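Local structure of periplasmic beta-glucosidase (Pseudomonas aeruginosa, 6R5T) at residues D471-V477 against P512-M518; L464-A470 against A505-K511; K428-G434 against S498-L502; L387-D393 against V476-Q481; V364-N368 against L525-N531. The protein probably hydrolyses terminal, non-reducing beta-D-glucosyl residues with release of beta-D-glucose, as a periplasmic member of glycoside hydrolase family 3. The protein carries 1 engineered substitution. All blocks are in the same frame, centred on the assembly; numbering follows the deposited sequence.

Contact 1 (D471-V477 against P512-M518)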
# COMPACT_ATOMS: atom_id res chain seq x y z
N ASP A 471 7.33 -40.13 19.48
CA ASP A 471 8.72 -39.97 19.02
C ASP A 471 8.86 -38.60 18.33
O ASP A 471 9.96 -38.07 18.30
CB ASP A 471 9.10 -41.08 18.06
CG ASP A 471 9.06 -42.45 18.72
OD1 ASP A 471 9.46 -42.54 19.88
OD2 ASP A 471 8.54 -43.37 18.10
N LEU A 472 7.79 -38.09 17.72
CA LEU A 472 7.90 -36.81 17.01
C LEU A 472 6.50 -36.27 16.82
O LEU A 472 5.51 -37.02 17.02
CB LEU A 472 8.61 -36.98 15.67
CG LEU A 472 7.92 -37.82 14.62
CD1 LEU A 472 7.14 -36.94 13.64
CD2 LEU A 472 8.97 -38.64 13.89
N VAL A 473 6.44 -34.99 16.49
CA VAL A 473 5.14 -34.27 16.37
C VAL A 473 4.98 -33.74 14.97
O VAL A 473 5.90 -33.06 14.48
CB VAL A 473 5.07 -33.12 17.37
CG1 VAL A 473 3.82 -32.29 17.15
CG2 VAL A 473 5.17 -33.60 18.82
N VAL A 474 3.87 -34.10 14.35
CA VAL A 474 3.42 -33.47 13.08
C VAL A 474 2.32 -32.49 13.47
O VAL A 474 1.21 -32.93 13.82
CB VAL A 474 2.95 -34.51 12.06
CG1 VAL A 474 2.40 -33.87 10.79
CG2 VAL A 474 4.10 -35.41 11.68
N ALA A 475 2.62 -31.20 13.45
CA ALA A 475 1.66 -30.15 13.83
C ALA A 475 1.02 -29.63 12.54
O ALA A 475 1.74 -29.17 11.65
CB ALA A 475 2.33 -29.05 14.58
N VAL A 476 -0.28 -29.74 12.42
CA VAL A 476 -1.05 -29.37 11.22
C VAL A 476 -1.80 -28.09 11.60
O VAL A 476 -2.79 -28.13 12.32
CB VAL A 476 -1.97 -30.48 10.69
CG1 VAL A 476 -2.46 -30.12 9.29
CG2 VAL A 476 -1.29 -31.84 10.69
N VAL A 477 -1.29 -26.98 11.13
CA VAL A 477 -1.64 -25.65 11.64
C VAL A 477 -1.75 -24.67 10.48
O VAL A 477 -1.26 -24.96 9.36
CB VAL A 477 -0.59 -25.17 12.65
CG1 VAL A 477 -0.71 -25.95 13.95
CG2 VAL A 477 0.83 -25.20 12.10
N PRO A 512 11.03 -33.71 18.10
CA PRO A 512 11.18 -33.17 16.75
C PRO A 512 9.82 -32.62 16.28
O PRO A 512 8.82 -33.28 16.50
CB PRO A 512 11.64 -34.35 15.91
CG PRO A 512 12.34 -35.25 16.91
CD PRO A 512 11.56 -35.09 18.20
N LEU A 513 9.82 -31.41 15.72
CA LEU A 513 8.55 -30.72 15.40
C LEU A 513 8.48 -30.47 13.90
O LEU A 513 9.30 -29.63 13.40
CB LEU A 513 8.49 -29.43 16.19
CG LEU A 513 7.29 -28.53 15.98
CD1 LEU A 513 5.97 -29.24 16.27
CD2 LEU A 513 7.40 -27.24 16.79
N VAL A 514 7.55 -31.12 13.23
CA VAL A 514 7.31 -30.97 11.78
C VAL A 514 6.05 -30.11 11.63
O VAL A 514 5.03 -30.50 12.16
CB VAL A 514 7.12 -32.31 11.05
CG1 VAL A 514 6.77 -32.10 9.60
CG2 VAL A 514 8.34 -33.20 11.16
N LEU A 515 6.14 -28.96 10.96
CA LEU A 515 4.94 -28.16 10.70
C LEU A 515 4.41 -28.46 9.32
O LEU A 515 5.15 -28.38 8.33
CB LEU A 515 5.27 -26.68 10.77
CG LEU A 515 5.78 -26.10 12.06
CD1 LEU A 515 5.65 -24.60 11.97
CD2 LEU A 515 5.08 -26.68 13.27
N VAL A 516 3.14 -28.83 9.28
CA VAL A 516 2.37 -28.97 8.04
C VAL A 516 1.42 -27.78 7.98
O VAL A 516 0.51 -27.67 8.80
CB VAL A 516 1.62 -30.31 7.95
CG1 VAL A 516 0.73 -30.33 6.74
CG2 VAL A 516 2.57 -31.49 7.95
N LEU A 517 1.70 -26.83 7.10
CA LEU A 517 0.99 -25.54 7.07
C LEU A 517 -0.13 -25.63 6.04
O LEU A 517 0.13 -26.07 4.89
CB LEU A 517 1.96 -24.47 6.59
CG LEU A 517 3.14 -24.10 7.47
CD1 LEU A 517 3.85 -22.91 6.81
CD2 LEU A 517 2.72 -23.80 8.89
N MET A 518 -1.32 -25.20 6.42
CA MET A 518 -2.42 -24.95 5.46
C MET A 518 -2.68 -23.46 5.53
O MET A 518 -2.69 -22.85 6.62
CB MET A 518 -3.68 -25.74 5.77
CG MET A 518 -3.45 -27.16 5.79
SD MET A 518 -5.07 -28.00 5.54
CE MET A 518 -4.46 -29.62 5.99

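Contact 2 (L464-A470 against A505-K511)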
# COMPACT_ATOMS: atom_id res chain seq x y z
N LEU A 464 0.00 -31.71 24.90
CA LEU A 464 1.35 -31.93 25.50
C LEU A 464 1.44 -33.38 25.98
O LEU A 464 2.46 -33.98 25.72
CB LEU A 464 1.59 -30.96 26.64
CG LEU A 464 1.74 -29.50 26.27
CD1 LEU A 464 1.97 -28.64 27.49
CD2 LEU A 464 2.89 -29.34 25.27
N ARG A 465 0.38 -33.95 26.57
CA ARG A 465 0.43 -35.39 26.91
C ARG A 465 0.66 -36.25 25.68
O ARG A 465 1.37 -37.24 25.77
CB ARG A 465 -0.89 -35.89 27.53
CG ARG A 465 -1.11 -35.35 28.91
CD ARG A 465 -2.31 -36.01 29.57
NE ARG A 465 -3.57 -35.67 28.95
CZ ARG A 465 -4.31 -36.52 28.25
NH1 ARG A 465 -3.91 -37.76 28.04
NH2 ARG A 465 -5.47 -36.13 27.74
N THR A 466 -0.02 -35.94 24.57
CA THR A 466 0.10 -36.71 23.33
C THR A 466 1.53 -36.58 22.82
O THR A 466 2.13 -37.59 22.48
CB THR A 466 -0.97 -36.17 22.36
OG1 THR A 466 -2.21 -36.30 23.04
CG2 THR A 466 -0.96 -36.91 21.05
N ALA A 467 2.09 -35.36 22.82
CA ALA A 467 3.46 -35.15 22.28
C ALA A 467 4.48 -35.92 23.14
O ALA A 467 5.38 -36.61 22.60
CB ALA A 467 3.76 -33.69 22.24
N ARG A 468 4.28 -35.90 24.44
CA ARG A 468 5.22 -36.56 25.40
C ARG A 468 5.19 -38.07 25.18
O ARG A 468 6.19 -38.74 25.45
CB ARG A 468 4.80 -36.20 26.81
CG ARG A 468 5.15 -34.80 27.27
CD ARG A 468 4.49 -34.57 28.61
NE ARG A 468 4.36 -33.17 28.90
CZ ARG A 468 3.36 -32.62 29.52
NH1 ARG A 468 2.33 -33.37 29.91
NH2 ARG A 468 3.38 -31.32 29.77
N ASP A 469 4.12 -38.62 24.65
CA ASP A 469 3.98 -40.07 24.43
C ASP A 469 4.47 -40.46 23.04
O ASP A 469 4.29 -41.62 22.67
CB ASP A 469 2.52 -40.47 24.64
CG ASP A 469 2.38 -41.94 25.00
OD1 ASP A 469 3.21 -42.42 25.82
OD2 ASP A 469 1.45 -42.58 24.45
N ALA A 470 5.02 -39.53 22.27
CA ALA A 470 5.35 -39.80 20.86
C ALA A 470 6.86 -39.67 20.62
O ALA A 470 7.51 -39.08 21.47
CB ALA A 470 4.58 -38.86 19.95
N ALA A 505 4.41 -24.33 22.96
CA ALA A 505 4.34 -25.38 24.01
C ALA A 505 4.86 -26.70 23.47
O ALA A 505 5.61 -27.41 24.18
CB ALA A 505 2.93 -25.47 24.54
N LEU A 506 4.55 -27.05 22.22
CA LEU A 506 5.04 -28.30 21.62
C LEU A 506 6.57 -28.23 21.50
O LEU A 506 7.26 -29.23 21.73
CB LEU A 506 4.39 -28.54 20.26
CG LEU A 506 2.91 -28.92 20.30
CD1 LEU A 506 2.34 -28.86 18.90
CD2 LEU A 506 2.70 -30.31 20.89
N LYS A 507 7.11 -27.08 21.10
CA LYS A 507 8.57 -26.94 20.94
C LYS A 507 9.24 -27.25 22.29
O LYS A 507 10.30 -27.93 22.28
CB LYS A 507 8.87 -25.51 20.51
CG LYS A 507 10.35 -25.11 20.42
CD LYS A 507 11.12 -25.90 19.44
CE LYS A 507 12.60 -25.50 19.41
NZ LYS A 507 13.30 -26.24 18.34
N ALA A 508 8.63 -26.80 23.37
CA ALA A 508 9.22 -26.90 24.73
C ALA A 508 9.27 -28.36 25.21
O ALA A 508 10.04 -28.69 26.14
CB ALA A 508 8.45 -26.01 25.66
N THR A 509 8.63 -29.29 24.51
CA THR A 509 8.71 -30.75 24.85
C THR A 509 10.03 -31.37 24.42
O THR A 509 10.32 -32.51 24.84
CB THR A 509 7.59 -31.58 24.22
OG1 THR A 509 7.74 -31.65 22.78
CG2 THR A 509 6.24 -31.08 24.66
N GLY A 510 10.72 -30.73 23.48
CA GLY A 510 11.94 -31.27 22.87
C GLY A 510 11.70 -32.32 21.81
O GLY A 510 12.67 -32.80 21.30
N LYS A 511 10.45 -32.69 21.48
CA LYS A 511 10.18 -33.67 20.43
C LYS A 511 10.49 -32.99 19.10
O LYS A 511 10.21 -31.79 18.97
CB LYS A 511 8.73 -34.14 20.50
CG LYS A 511 8.41 -34.89 21.79
CD LYS A 511 9.11 -36.16 21.90
CE LYS A 511 8.83 -36.80 23.25
NZ LYS A 511 9.50 -38.10 23.26

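Contact 3 (K428-G434 against S498-L502)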
# COMPACT_ATOMS: atom_id res chain seq x y z
N LYS A 428 -6.36 -32.32 19.09
CA LYS A 428 -6.67 -31.08 18.36
C LYS A 428 -5.71 -29.97 18.76
O LYS A 428 -5.29 -29.17 17.85
CB LYS A 428 -8.10 -30.66 18.62
CG LYS A 428 -8.55 -29.60 17.65
CD LYS A 428 -9.97 -29.28 17.78
CE LYS A 428 -10.32 -28.14 16.85
NZ LYS A 428 -11.77 -28.13 16.61
N GLY A 429 -5.41 -29.79 20.06
CA GLY A 429 -4.38 -28.83 20.47
C GLY A 429 -4.86 -27.42 20.67
O GLY A 429 -4.51 -26.81 21.64
N ALA A 430 -5.61 -26.89 19.70
CA ALA A 430 -6.17 -25.55 19.77
C ALA A 430 -7.31 -25.50 18.77
O ALA A 430 -7.29 -26.23 17.82
CB ALA A 430 -5.12 -24.51 19.43
N ASN A 431 -8.21 -24.57 18.98
CA ASN A 431 -9.17 -24.19 17.94
C ASN A 431 -8.42 -23.34 16.90
O ASN A 431 -7.31 -22.82 17.20
CB ASN A 431 -10.34 -23.44 18.56
CG ASN A 431 -11.31 -24.37 19.25
OD1 ASN A 431 -11.63 -25.44 18.75
ND2 ASN A 431 -11.75 -23.90 20.40
N VAL A 432 -9.00 -23.17 15.73
CA VAL A 432 -8.31 -22.44 14.63
C VAL A 432 -8.00 -21.02 15.08
O VAL A 432 -7.01 -20.41 14.65
CB VAL A 432 -9.09 -22.45 13.31
CG1 VAL A 432 -9.24 -23.82 12.73
CG2 VAL A 432 -10.42 -21.79 13.37
N SER A 433 -8.86 -20.44 15.92
CA SER A 433 -8.65 -19.13 16.55
C SER A 433 -9.08 -19.22 18.01
O SER A 433 -10.01 -19.94 18.30
CB SER A 433 -9.39 -18.03 15.83
OG SER A 433 -9.12 -16.75 16.43
N GLY A 434 -8.41 -18.47 18.86
CA GLY A 434 -8.80 -18.27 20.26
C GLY A 434 -9.55 -16.99 20.44
O GLY A 434 -9.95 -16.68 21.59
N SER A 498 -3.82 -18.69 18.81
CA SER A 498 -4.15 -19.91 19.60
C SER A 498 -3.21 -21.03 19.16
O SER A 498 -2.76 -21.88 20.00
CB SER A 498 -5.57 -20.33 19.47
OG SER A 498 -5.89 -20.52 18.09
N GLN A 499 -2.95 -21.11 17.86
CA GLN A 499 -2.08 -22.15 17.30
C GLN A 499 -0.60 -21.85 17.58
O GLN A 499 0.18 -22.80 17.68
CB GLN A 499 -2.41 -22.32 15.83
CG GLN A 499 -3.81 -22.83 15.57
CD GLN A 499 -4.05 -22.88 14.08
OE1 GLN A 499 -3.34 -23.63 13.42
NE2 GLN A 499 -4.98 -22.07 13.56
N ARG A 500 -0.18 -20.58 17.57
CA ARG A 500 1.25 -20.27 17.87
C ARG A 500 1.53 -20.60 19.34
O ARG A 500 2.63 -21.09 19.63
CB ARG A 500 1.59 -18.81 17.60
CG ARG A 500 1.54 -18.50 16.12
CD ARG A 500 2.10 -17.14 15.70
NE ARG A 500 1.13 -16.15 16.03
CZ ARG A 500 1.18 -15.37 17.09
NH1 ARG A 500 2.24 -15.40 17.87
NH2 ARG A 500 0.20 -14.51 17.32
N ARG A 501 0.54 -20.41 20.21
CA ARG A 501 0.71 -20.81 21.64
C ARG A 501 0.94 -22.32 21.69
O ARG A 501 1.84 -22.79 22.46
CB ARG A 501 -0.55 -20.40 22.40
CG ARG A 501 -0.44 -20.64 23.89
CD ARG A 501 -1.70 -20.11 24.54
NE ARG A 501 -1.64 -20.37 25.97
CZ ARG A 501 -2.69 -20.32 26.79
NH1 ARG A 501 -3.91 -20.10 26.32
NH2 ARG A 501 -2.52 -20.58 28.08
N LEU A 502 0.15 -23.08 20.96
CA LEU A 502 0.30 -24.56 20.82
C LEU A 502 1.71 -24.91 20.35
O LEU A 502 2.40 -25.79 20.92
CB LEU A 502 -0.80 -25.10 19.88
CG LEU A 502 -0.68 -26.55 19.44
CD1 LEU A 502 -0.84 -27.45 20.66
CD2 LEU A 502 -1.71 -26.85 18.38
O HOH W 1 -6.11 -16.93 18.32

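Contact 4 (L387-D393 against V476-Q481)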
# COMPACT_ATOMS: atom_id res chain seq x y z
N LEU A 387 -6.13 -28.28 12.08
CA LEU A 387 -6.29 -28.61 10.64
C LEU A 387 -6.00 -30.08 10.37
O LEU A 387 -6.22 -30.54 9.23
CB LEU A 387 -5.42 -27.63 9.84
CG LEU A 387 -5.98 -26.21 9.94
CD1 LEU A 387 -4.98 -25.20 9.47
CD2 LEU A 387 -7.30 -26.08 9.17
N ALA A 388 -5.58 -30.85 11.37
CA ALA A 388 -5.18 -32.25 11.11
C ALA A 388 -6.32 -33.12 10.61
O ALA A 388 -6.03 -33.98 9.75
CB ALA A 388 -4.60 -32.82 12.37
N LYS A 389 -7.50 -32.97 11.22
CA LYS A 389 -8.68 -33.77 10.84
C LYS A 389 -9.75 -32.90 10.14
O LYS A 389 -10.94 -33.32 10.12
CB LYS A 389 -9.28 -34.41 12.08
CG LYS A 389 -8.47 -35.56 12.59
CD LYS A 389 -9.26 -36.39 13.59
CE LYS A 389 -8.47 -37.59 14.07
NZ LYS A 389 -9.32 -38.43 14.97
N SER A 390 -9.36 -31.81 9.51
CA SER A 390 -10.34 -30.94 8.85
C SER A 390 -10.54 -31.32 7.38
O SER A 390 -9.62 -31.12 6.57
CB SER A 390 -9.93 -29.51 8.96
OG SER A 390 -10.92 -28.72 8.35
N GLN A 391 -11.70 -31.86 7.05
CA GLN A 391 -12.08 -32.08 5.64
C GLN A 391 -12.51 -30.77 5.00
O GLN A 391 -12.22 -30.59 3.85
CB GLN A 391 -13.22 -33.09 5.57
CG GLN A 391 -12.74 -34.51 5.83
CD GLN A 391 -13.84 -35.54 5.80
OE1 GLN A 391 -14.85 -35.36 6.49
NE2 GLN A 391 -13.63 -36.59 5.02
N ARG A 392 -13.19 -29.90 5.75
CA ARG A 392 -13.71 -28.64 5.17
C ARG A 392 -12.53 -27.78 4.74
O ARG A 392 -12.60 -27.13 3.65
CB ARG A 392 -14.61 -27.89 6.13
CG ARG A 392 -15.17 -26.61 5.53
CD ARG A 392 -16.15 -26.87 4.40
NE ARG A 392 -16.56 -25.66 3.69
CZ ARG A 392 -15.84 -25.08 2.72
NH1 ARG A 392 -16.30 -23.98 2.14
NH2 ARG A 392 -14.68 -25.57 2.35
N ASP A 393 -11.45 -27.76 5.52
CA ASP A 393 -10.37 -26.82 5.17
C ASP A 393 -9.48 -27.35 4.03
O ASP A 393 -9.01 -26.55 3.20
CB ASP A 393 -9.56 -26.47 6.41
CG ASP A 393 -10.44 -25.68 7.38
OD1 ASP A 393 -11.01 -24.67 6.99
OD2 ASP A 393 -10.69 -26.21 8.46
N VAL A 476 -0.28 -29.74 12.42
CA VAL A 476 -1.05 -29.37 11.22
C VAL A 476 -1.80 -28.09 11.60
O VAL A 476 -2.79 -28.13 12.32
CB VAL A 476 -1.97 -30.48 10.69
CG1 VAL A 476 -2.46 -30.12 9.29
CG2 VAL A 476 -1.29 -31.84 10.69
N VAL A 477 -1.29 -26.98 11.13
CA VAL A 477 -1.64 -25.65 11.64
C VAL A 477 -1.75 -24.67 10.48
O VAL A 477 -1.26 -24.96 9.36
CB VAL A 477 -0.59 -25.17 12.65
CG1 VAL A 477 -0.71 -25.95 13.95
CG2 VAL A 477 0.83 -25.20 12.10
N GLY A 478 -2.37 -23.53 10.76
CA GLY A 478 -2.39 -22.41 9.81
C GLY A 478 -3.79 -21.81 9.75
O GLY A 478 -4.43 -21.68 10.78
N GLU A 479 -4.26 -21.49 8.57
CA GLU A 479 -5.55 -20.80 8.38
C GLU A 479 -6.65 -21.80 8.07
O GLU A 479 -6.39 -22.81 7.43
CB GLU A 479 -5.49 -19.79 7.21
CG GLU A 479 -4.45 -18.71 7.37
CD GLU A 479 -4.43 -17.78 6.15
OE1 GLU A 479 -4.53 -18.29 5.01
OE2 GLU A 479 -4.31 -16.53 6.36
N SER A 480 -7.86 -21.53 8.52
CA SER A 480 -9.05 -22.17 7.97
C SER A 480 -9.38 -21.51 6.63
O SER A 480 -8.93 -20.38 6.35
CB SER A 480 -10.20 -22.14 8.95
OG SER A 480 -10.64 -20.81 9.18
N GLN A 481 -10.12 -22.23 5.77
CA GLN A 481 -10.25 -21.74 4.38
C GLN A 481 -11.08 -20.45 4.38
O GLN A 481 -10.88 -19.64 3.47
CB GLN A 481 -10.81 -22.84 3.47
CG GLN A 481 -12.14 -23.41 3.89
CD GLN A 481 -13.35 -22.55 3.70
OE1 GLN A 481 -13.47 -21.83 2.71
NE2 GLN A 481 -14.28 -22.62 4.65
O HOH W 2 -15.49 -21.19 1.24
O HOH W 3 -13.52 -23.93 7.35

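Contact 5 (V364-N368 against L525-N531)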
# COMPACT_ATOMS: atom_id res chain seq x y z
N VAL A 364 5.46 -27.26 -0.88
CA VAL A 364 6.74 -26.52 -0.84
C VAL A 364 7.44 -26.84 0.45
O VAL A 364 6.92 -26.52 1.56
CB VAL A 364 6.56 -24.99 -1.04
CG1 VAL A 364 7.92 -24.32 -1.06
CG2 VAL A 364 5.81 -24.65 -2.30
N LEU A 365 8.63 -27.40 0.36
CA LEU A 365 9.44 -27.62 1.57
C LEU A 365 10.14 -26.32 1.91
O LEU A 365 10.98 -25.82 1.12
CB LEU A 365 10.43 -28.77 1.30
CG LEU A 365 11.29 -29.14 2.49
CD1 LEU A 365 10.45 -29.65 3.65
CD2 LEU A 365 12.30 -30.20 2.08
N LEU A 366 9.83 -25.73 3.04
CA LEU A 366 10.41 -24.44 3.44
C LEU A 366 11.61 -24.61 4.38
O LEU A 366 12.42 -23.69 4.45
CB LEU A 366 9.33 -23.60 4.10
CG LEU A 366 8.22 -23.10 3.16
CD1 LEU A 366 7.19 -22.33 3.91
CD2 LEU A 366 8.81 -22.24 2.07
N LYS A 367 11.66 -25.71 5.13
CA LYS A 367 12.75 -25.93 6.12
C LYS A 367 12.84 -27.42 6.38
O LYS A 367 11.82 -28.08 6.42
CB LYS A 367 12.51 -25.21 7.43
CG LYS A 367 13.64 -25.34 8.46
CD LYS A 367 13.40 -24.64 9.76
CE LYS A 367 14.62 -24.81 10.66
NZ LYS A 367 14.44 -24.19 11.99
N ASN A 368 14.06 -27.94 6.55
CA ASN A 368 14.24 -29.36 6.85
C ASN A 368 15.60 -29.51 7.55
O ASN A 368 16.57 -29.79 6.86
CB ASN A 368 14.21 -30.23 5.61
CG ASN A 368 14.14 -31.72 5.94
OD1 ASN A 368 13.74 -32.11 7.03
ND2 ASN A 368 14.54 -32.53 4.98
N LEU A 525 6.33 -16.14 9.13
CA LEU A 525 6.75 -17.42 9.76
C LEU A 525 8.11 -17.30 10.44
O LEU A 525 8.82 -18.31 10.52
CB LEU A 525 6.76 -18.48 8.67
CG LEU A 525 5.37 -18.84 8.13
CD1 LEU A 525 5.46 -19.66 6.87
CD2 LEU A 525 4.56 -19.62 9.19
N GLY A 526 8.45 -16.12 10.95
CA GLY A 526 9.81 -15.95 11.50
C GLY A 526 10.05 -16.89 12.68
O GLY A 526 11.13 -17.47 12.72
N TRP A 527 9.11 -17.01 13.62
CA TRP A 527 9.32 -17.89 14.81
C TRP A 527 9.45 -19.32 14.31
O TRP A 527 10.31 -20.10 14.77
CB TRP A 527 8.20 -17.77 15.83
CG TRP A 527 8.39 -18.66 17.02
CD1 TRP A 527 8.95 -18.31 18.22
CD2 TRP A 527 8.02 -20.04 17.15
NE1 TRP A 527 8.96 -19.38 19.07
CE2 TRP A 527 8.45 -20.47 18.43
CE3 TRP A 527 7.43 -20.95 16.29
CZ2 TRP A 527 8.23 -21.77 18.86
CZ3 TRP A 527 7.25 -22.25 16.71
CH2 TRP A 527 7.64 -22.63 17.99
N GLU A 528 8.58 -19.69 13.38
CA GLU A 528 8.55 -21.07 12.84
C GLU A 528 9.87 -21.41 12.14
O GLU A 528 10.43 -22.51 12.34
CB GLU A 528 7.34 -21.24 11.92
CG GLU A 528 6.01 -21.10 12.64
CD GLU A 528 5.55 -19.67 12.97
OE1 GLU A 528 6.20 -18.66 12.58
OE2 GLU A 528 4.53 -19.53 13.70
N GLN A 529 10.36 -20.50 11.32
CA GLN A 529 11.63 -20.76 10.59
C GLN A 529 12.79 -20.93 11.61
O GLN A 529 13.75 -21.65 11.31
CB GLN A 529 11.87 -19.64 9.57
CG GLN A 529 13.21 -19.75 8.84
CD GLN A 529 13.39 -21.01 8.02
OE1 GLN A 529 12.44 -21.63 7.57
NE2 GLN A 529 14.65 -21.40 7.86
N GLU A 530 12.74 -20.25 12.74
CA GLU A 530 13.81 -20.36 13.76
C GLU A 530 13.65 -21.66 14.56
O GLU A 530 14.69 -22.30 14.91
CB GLU A 530 13.76 -19.13 14.64
CG GLU A 530 14.90 -19.04 15.63
CD GLU A 530 16.30 -19.16 15.03
OE1 GLU A 530 17.15 -19.78 15.70
OE2 GLU A 530 16.55 -18.63 13.91
N ASN A 531 12.43 -22.10 14.84
CA ASN A 531 12.20 -23.11 15.90
C ASN A 531 11.72 -24.46 15.35
O ASN A 531 11.93 -25.50 16.00
CB ASN A 531 11.20 -22.57 16.91
CG ASN A 531 11.83 -21.50 17.75
OD1 ASN A 531 12.55 -21.84 18.68
ND2 ASN A 531 11.63 -20.23 17.43
O HOH W 4 14.91 -23.21 5.62

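Contact 1 (D471-V477 against P512-M518)
Strands 472-477 and 513-518 are parallel neighbours in the six-stranded sheet of the family 3 C-terminal domain, and helix 497-508 makes the crossover between them in a beta-alpha-beta unit. Their axes approach to 4.7 Å at 21°. Six backbone hydrogen bonds tie them. Val473, Ala475 and Val477 use both N and O: Val473 N gives to Pro512 O (2.9 Å) while Val473 O accepts from Val514 N (2.8 Å). Ala475 repeats this with Val514 O and Val516 N, and Val477 with Val516 O and Met518 N. CA-H...O contacts fill in between, for instance Val476 CA to Val516 O at 3.3 Å.

The apolar side chains sort onto two faces. Val473, Ala475, Val477, Leu513, Leu515 and Leu517 share one; helix 497-508 packs here through Leu503, Leu506 and Gln499. On the other lie Val474, Val476, Val514 and Val516, with helix 545-553 reaching Val514 and Val516. Diagonal neighbours mesh too, Val474 CG1 standing 3.7 Å from Val516 CG2. Small Ala475 leaves room for two leucines: its CB lies 3.9 Å from Leu515 CD2 and 4.0 Å from Leu513 CD1.

Contact 2 (L464-A470 against A505-K511)
A lysine from beyond the end of one helix reaches across to the carbonyl that follows the other: Lys511 NZ donates to Ala470 O at 2.9 Å. On the way its aliphatic chain passes close to the last turn of helix 456-468, with CE 3.5 Å from Ala467 O, and the ammonium ends on a backbone oxygen, not on a carboxylate.

The route to Lys511 is set by the end of helix 497-508. Thr509 OG1 donates to Leu506 O (2.7 Å) and accepts from Lys511 N (3.2 Å), the second bond forming an ST turn. Between Thr509 and Lys511, Gly510 takes a positive phi of 79°, which suits glycine and turns the chain out of the helix toward strand 513-518.

Both helices pack on the same face of the mixed six-stranded sheet in the C-terminal domain, and each is followed by a strand of it, 472-478 and 513-518. Val473 lies beneath them, touched by Ala467, Leu506 and Lys511.

Between the two segments the packing is apolar and small. Leu464 CD2 approaches Ala505 CB at 3.9 Å and Thr509 CG2 at 3.8 Å, and Ala467 CB sits 3.8 Å from Leu506 CD2. The short side chains of Ala467 and Ala505 point toward the opposite segment, and the closest CA pair, Leu464 with Leu506, is 6.5 Å apart.

Contact 3 (K428-G434 against S498-L502)
Two consecutive helix side chains satisfy two consecutive carbonyls of the loop 428-434. Ser498 OG donates to Asn431 O at 2.8 Å, and Gln499 NE2 to Val432 O, also 2.8 Å. The amide of Gln499 works at both ends, because its OE1 accepts from Gly478 N at the end of strand 472-478. Gly434 N and Ser498 N are both served by one water, at 2.8 and 2.9 Å; Ser498 OG also lies near Gly434 N but at a poor angle. The CA-to-CB bond of Asn431 points away from the helix, and its OD1 accepts from Asp452 N.

Close packing completes the fit: Ala430 CB rests 3.6 Å from Ser498 O and 4.3 Å from Leu502 CD2, and Gly429 CA lies 3.8 Å from Leu502 CD1. A side chain on Gly429 would collide with Leu502, and its phi of 88° also favours glycine.

The loop leads from edge strand 423-427 into helix 436-442, lying against the N-terminal half of helix 497-508; helix 456-468 flanks both, touching Asn431, Arg501 and Leu502.

Contact 4 (L387-D393 against V476-Q481)
Leu387 lies over the end of strand 472-478, its CD1 3.4 Å from each of Val477 C, Gly478 N and Glu479 O. Its CB meets Val476 CG1 at 3.9 Å, and Ala388 CB meets Val476 CG2 at 3.8 Å. Only a weak backbone bond, Leu387 N to Val476 O at 3.4 Å, accompanies this packing.

Residues 387-390 form a type I turn that leads into helix 391-394, with Ser390 as its N-cap: Ser390 OG accepts from Asp393 N (3.0 Å) and donates to Asp393 OD2 (2.5 Å). That leaves Asp393 OD1 to accept from Gln481 N at 2.9 Å. One water joins Asp393 OD1 to Gln481 NE2, which also bonds Glu448; another bridges Gln481 OE1 and, weakly, Arg392 NH1. Gln481 NE2 lies over one face of the Arg392 guanidinium.

Both segments follow neighbouring parallel strands, 380-384 and 472-478, at their C-terminal ends. The chemistry changes accordingly, from apolar cover on the strand to a buried carboxylate whose two oxygens join the helix cap to the 479-481 loop.

Contact 5 (V364-N368 against L525-N531)
This is a lysine-to-backbone contact between an edge strand and a short helix, at the border of the six-stranded sheet in the family 3 C-terminal domain. Strand 364-368 runs antiparallel to strand 534-537, and helix 526-531 precedes that neighbour in the chain. The axes of strand and helix stay 9.1 Å apart, at 52°, so side chains span the gap.

Lys367, fully extended, donates from NZ to Gln529 O at 2.7 Å and also to Ala532 O just after the helix. Leu366 and Lys367 both face Ile535 in a classic beta bulge, and both CB atoms point toward the helix. Leu366 CD1 makes a loose apolar contact with Leu525 CD1 at 4.3 Å. A water accepts from Gln529 NE2 (2.9 Å) and donates to Leu366 O (2.8 Å), while Gln529 OE1 bonds Tyr608.

With a single loose apolar touch, the link is mainly polar: the ammonium of Lys367 gathers carbonyl oxygens at the C-terminal end of the helix, where the helix dipole favours a positive charge.

All five contacts belong to one sheet and its surroundings in the C-terminal domain. Contact 1 is its buried apolar centre, held by regular backbone pairing; contacts 3 and 4, also buried, lie around the C-terminal ends of the strands and rely more on side chains bonding to loop backbone. Contacts 2 and 5 are only partly buried, and in each a lysine bonds to carbonyl oxygen. Helix 497-508 serves both contacts 2 and 3, whereas contacts 1 and 4 share Val476 and Val477. Hydrogen bonds join contacts 3 and 4 (Gln499 OE1 to Gly478 N, 2.8 Å) and contacts 2 and 5 (Lys507 NZ to Asn531 O, 2.8 Å).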